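PDB 2DBS: hypothetical protein TTHC002 from Thermus thermophilus, which is of unknown function, a small plasmid-encoded protein of a family still without an assigned role, from an extremely thermophilic bacterium. Local coordinates for residues P4-M16 and L34-A48. Numbering follows the deposited sequence.
Sequences PAERLAELDGVLM and LVLLPLDEPEVAAQA
R7, near the start of helix 8-16, pairs with E41, the N-cap residue of helix 42-48, in a salt bridge, R7 NE lying 2.8 Å from E41 OE1. That oxygen sits over a face of the guanidinium, whose plane is turned 44° from the carboxylate, and R7 NH2 adds a weak hydrogen bond to E41 OE2. With CG anti to the backbone N (chi1 174°) and the chain extended to NE, R7 is long enough to reach E41 while its CD rests on V44 CG2. Replacing R7 by an alanine would probably leave the E41 carboxylate without its cationic mate and uncover that methyl of V44. On the other side, E10 makes a longer, purely electrostatic approach to R7, completing a three-residue network.

Beneath these charges the contact is aliphatic. L8 forks into the corner between strand 34-38 and helix 42-48: CD1 meets A48 CB at 3.5 Å, where a small residue leaves room, and CD2 packs tightly on V44 CG1 and also reaches P38 CG. L11 crosses the compact, apolar proline ring, its CD1 3.3 Å from P38 CG. Farther along, branched L15 and L34 meet tip to tip, L15 CD2 touching both L34 methyls and also L36 CD2 at 3.6 Å.

Behind this layer, L36 rests on A66 and F68 of strand 63-69, while L15 reaches P73 and L76. Strand 33-38, helix 42-53 and parallel strand 63-69 form a beta-alpha-beta crossover; helix 8-20 lies nearly perpendicular (104°) across its first strand and touches its helix through L8.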
# COMPACT_ATOMS: atom_id res chain seq x y z
N PRO B 4 -13.96 0.45 16.39
CA PRO B 4 -13.85 -0.91 15.80
C PRO B 4 -13.76 -0.74 14.30
O PRO B 4 -14.15 0.30 13.77
CB PRO B 4 -15.11 -1.67 16.17
CG PRO B 4 -15.56 -0.92 17.44
CD PRO B 4 -15.23 0.57 17.14
N ALA B 5 -13.23 -1.74 13.61
CA ALA B 5 -13.14 -1.65 12.16
C ALA B 5 -14.56 -1.34 11.71
O ALA B 5 -15.46 -2.14 11.86
CB ALA B 5 -12.65 -2.96 11.59
N GLU B 6 -14.74 -0.14 11.18
CA GLU B 6 -16.02 0.40 10.72
C GLU B 6 -15.57 1.82 10.51
O GLU B 6 -16.20 2.61 9.81
CB GLU B 6 -17.02 0.41 11.86
CG GLU B 6 -16.58 1.28 13.04
CD GLU B 6 -17.73 2.02 13.70
OE1 GLU B 6 -18.69 1.35 14.15
OE2 GLU B 6 -17.67 3.27 13.77
N ARG B 7 -14.47 2.08 11.19
CA ARG B 7 -13.73 3.34 11.24
C ARG B 7 -13.33 3.84 9.85
O ARG B 7 -13.27 5.05 9.62
CB ARG B 7 -12.48 3.11 12.11
CG ARG B 7 -11.53 4.26 12.17
CD ARG B 7 -10.32 3.92 13.02
NE ARG B 7 -9.35 5.01 12.95
CZ ARG B 7 -9.46 6.16 13.63
NH1 ARG B 7 -10.49 6.36 14.44
NH2 ARG B 7 -8.55 7.12 13.47
N LEU B 8 -13.06 2.91 8.95
CA LEU B 8 -12.67 3.28 7.60
C LEU B 8 -13.67 4.27 6.98
O LEU B 8 -13.32 5.05 6.11
CB LEU B 8 -12.55 2.01 6.74
CG LEU B 8 -11.56 0.94 7.25
CD1 LEU B 8 -11.58 -0.27 6.32
CD2 LEU B 8 -10.14 1.51 7.32
N ALA B 9 -14.91 4.24 7.46
CA ALA B 9 -15.96 5.15 6.97
C ALA B 9 -15.53 6.57 7.29
O ALA B 9 -15.60 7.46 6.46
CB ALA B 9 -17.29 4.84 7.65
N GLU B 10 -15.09 6.76 8.53
CA GLU B 10 -14.60 8.04 9.00
C GLU B 10 -13.34 8.43 8.20
O GLU B 10 -13.26 9.51 7.62
CB GLU B 10 -14.27 7.94 10.49
CG GLU B 10 -13.68 9.20 11.07
CD GLU B 10 -13.27 9.03 12.50
OE1 GLU B 10 -12.76 10.00 13.09
OE2 GLU B 10 -13.47 7.91 13.03
N LEU B 11 -12.36 7.53 8.18
CA LEU B 11 -11.12 7.80 7.46
C LEU B 11 -11.35 8.09 5.98
O LEU B 11 -10.57 8.82 5.35
CB LEU B 11 -10.14 6.63 7.61
CG LEU B 11 -9.41 6.47 8.95
CD1 LEU B 11 -8.42 5.31 8.84
CD2 LEU B 11 -8.68 7.75 9.30
N ASP B 12 -12.41 7.53 5.42
CA ASP B 12 -12.69 7.75 4.02
C ASP B 12 -13.16 9.18 3.90
O ASP B 12 -12.94 9.84 2.89
CB ASP B 12 -13.77 6.81 3.52
CG ASP B 12 -13.77 6.68 2.02
OD1 ASP B 12 -13.77 7.73 1.33
OD2 ASP B 12 -13.76 5.53 1.52
N GLY B 13 -13.80 9.65 4.96
CA GLY B 13 -14.28 11.01 4.98
C GLY B 13 -13.08 11.93 4.91
O GLY B 13 -13.01 12.79 4.04
N VAL B 14 -12.13 11.72 5.83
CA VAL B 14 -10.92 12.55 5.88
C VAL B 14 -10.18 12.53 4.56
O VAL B 14 -9.56 13.53 4.18
CB VAL B 14 -9.96 12.08 6.99
CG1 VAL B 14 -8.80 13.07 7.11
CG2 VAL B 14 -10.71 11.93 8.30
N LEU B 15 -10.27 11.40 3.86
CA LEU B 15 -9.61 11.25 2.56
C LEU B 15 -10.23 12.16 1.52
O LEU B 15 -9.51 12.84 0.79
CB LEU B 15 -9.70 9.80 2.09
CG LEU B 15 -9.05 9.50 0.74
CD1 LEU B 15 -7.53 9.60 0.81
CD2 LEU B 15 -9.45 8.12 0.33
N MSE B 16 -11.56 12.21 1.44
CA MSE B 16 -12.19 13.07 0.45
C MSE B 16 -11.99 14.57 0.70
O MSE B 16 -11.95 15.35 -0.25
CB MSE B 16 -13.69 12.76 0.31
CG MSE B 16 -14.34 13.47 -0.92
SE MSE B 16 -13.41 13.26 -2.71
CE MSE B 16 -12.40 11.63 -2.37
N LEU B 34 -11.28 2.02 -3.67
CA LEU B 34 -10.41 2.58 -2.67
C LEU B 34 -10.07 1.65 -1.52
O LEU B 34 -10.95 1.19 -0.80
CB LEU B 34 -11.05 3.84 -2.11
CG LEU B 34 -10.25 4.52 -1.02
CD1 LEU B 34 -9.24 5.45 -1.68
CD2 LEU B 34 -11.19 5.29 -0.09
N VAL B 35 -8.79 1.38 -1.33
CA VAL B 35 -8.36 0.53 -0.23
C VAL B 35 -7.65 1.44 0.76
O VAL B 35 -6.55 1.92 0.48
CB VAL B 35 -7.40 -0.58 -0.71
CG1 VAL B 35 -7.22 -1.59 0.38
CG2 VAL B 35 -7.95 -1.23 -1.98
N LEU B 36 -8.29 1.68 1.90
CA LEU B 36 -7.75 2.53 2.95
C LEU B 36 -6.91 1.72 3.92
O LEU B 36 -7.44 0.90 4.63
CB LEU B 36 -8.88 3.19 3.75
CG LEU B 36 -9.46 4.57 3.46
CD1 LEU B 36 -9.47 5.36 4.78
CD2 LEU B 36 -8.65 5.30 2.41
N LEU B 37 -5.61 1.97 3.99
CA LEU B 37 -4.78 1.22 4.92
C LEU B 37 -4.12 2.03 6.03
O LEU B 37 -3.07 2.63 5.84
CB LEU B 37 -3.68 0.45 4.18
CG LEU B 37 -4.13 -0.61 3.20
CD1 LEU B 37 -2.91 -1.32 2.68
CD2 LEU B 37 -5.08 -1.59 3.85
N PRO B 38 -4.75 2.06 7.22
CA PRO B 38 -4.16 2.81 8.33
C PRO B 38 -2.91 2.05 8.81
O PRO B 38 -3.02 1.09 9.59
CB PRO B 38 -5.27 2.77 9.39
CG PRO B 38 -6.52 2.65 8.57
CD PRO B 38 -6.13 1.65 7.52
N LEU B 39 -1.72 2.47 8.33
CA LEU B 39 -0.47 1.80 8.71
C LEU B 39 -0.18 1.71 10.20
O LEU B 39 0.63 0.88 10.60
CB LEU B 39 0.72 2.43 8.01
CG LEU B 39 0.76 2.22 6.49
CD1 LEU B 39 2.11 2.67 5.98
CD2 LEU B 39 0.52 0.74 6.14
N ASP B 40 -0.81 2.54 11.02
CA ASP B 40 -0.58 2.46 12.45
C ASP B 40 -1.80 1.99 13.24
O ASP B 40 -1.85 2.14 14.46
CB ASP B 40 -0.04 3.77 13.02
CG ASP B 40 -1.01 4.94 12.89
OD1 ASP B 40 -2.24 4.73 12.88
OD2 ASP B 40 -0.52 6.09 12.83
N GLU B 41 -2.77 1.41 12.54
CA GLU B 41 -3.99 0.87 13.17
C GLU B 41 -4.20 -0.53 12.60
O GLU B 41 -5.05 -0.74 11.74
CB GLU B 41 -5.17 1.80 12.90
CG GLU B 41 -4.89 3.17 13.51
CD GLU B 41 -6.06 4.12 13.58
OE1 GLU B 41 -7.12 3.72 14.11
OE2 GLU B 41 -5.89 5.27 13.11
N PRO B 42 -3.42 -1.51 13.09
CA PRO B 42 -3.45 -2.91 12.67
C PRO B 42 -4.80 -3.56 12.59
O PRO B 42 -5.12 -4.21 11.59
CB PRO B 42 -2.54 -3.60 13.69
CG PRO B 42 -2.68 -2.75 14.91
CD PRO B 42 -2.61 -1.36 14.32
N GLU B 43 -5.60 -3.41 13.64
CA GLU B 43 -6.92 -4.01 13.66
C GLU B 43 -7.79 -3.49 12.50
O GLU B 43 -8.58 -4.24 11.91
CB GLU B 43 -7.57 -3.74 15.03
CG GLU B 43 -7.46 -4.89 16.09
CD GLU B 43 -6.04 -5.20 16.60
OE1 GLU B 43 -5.16 -5.57 15.78
OE2 GLU B 43 -5.79 -5.08 17.83
N VAL B 44 -7.59 -2.22 12.13
CA VAL B 44 -8.34 -1.58 11.04
C VAL B 44 -7.77 -1.87 9.65
O VAL B 44 -8.51 -2.14 8.70
CB VAL B 44 -8.36 -0.05 11.23
CG1 VAL B 44 -9.36 0.58 10.29
CG2 VAL B 44 -8.66 0.30 12.68
N ALA B 45 -6.45 -1.78 9.53
CA ALA B 45 -5.77 -2.01 8.25
C ALA B 45 -5.95 -3.44 7.75
O ALA B 45 -6.12 -3.68 6.57
CB ALA B 45 -4.30 -1.68 8.39
N ALA B 46 -5.92 -4.39 8.68
CA ALA B 46 -6.06 -5.80 8.34
C ALA B 46 -7.46 -6.08 7.78
O ALA B 46 -7.61 -6.87 6.85
CB ALA B 46 -5.79 -6.65 9.56
N GLN B 47 -8.47 -5.43 8.34
CA GLN B 47 -9.84 -5.62 7.87
C GLN B 47 -9.96 -5.09 6.44
O GLN B 47 -10.55 -5.75 5.58
CB GLN B 47 -10.84 -4.86 8.76
CG GLN B 47 -10.71 -5.16 10.26
CD GLN B 47 -10.76 -6.65 10.60
OE1 GLN B 47 -9.78 -7.38 10.39
NE2 GLN B 47 -11.90 -7.11 11.12
N ALA B 48 -9.40 -3.91 6.21
CA ALA B 48 -9.44 -3.29 4.90
C ALA B 48 -8.79 -4.15 3.82
O ALA B 48 -9.28 -4.19 2.70
CB ALA B 48 -8.77 -1.93 4.95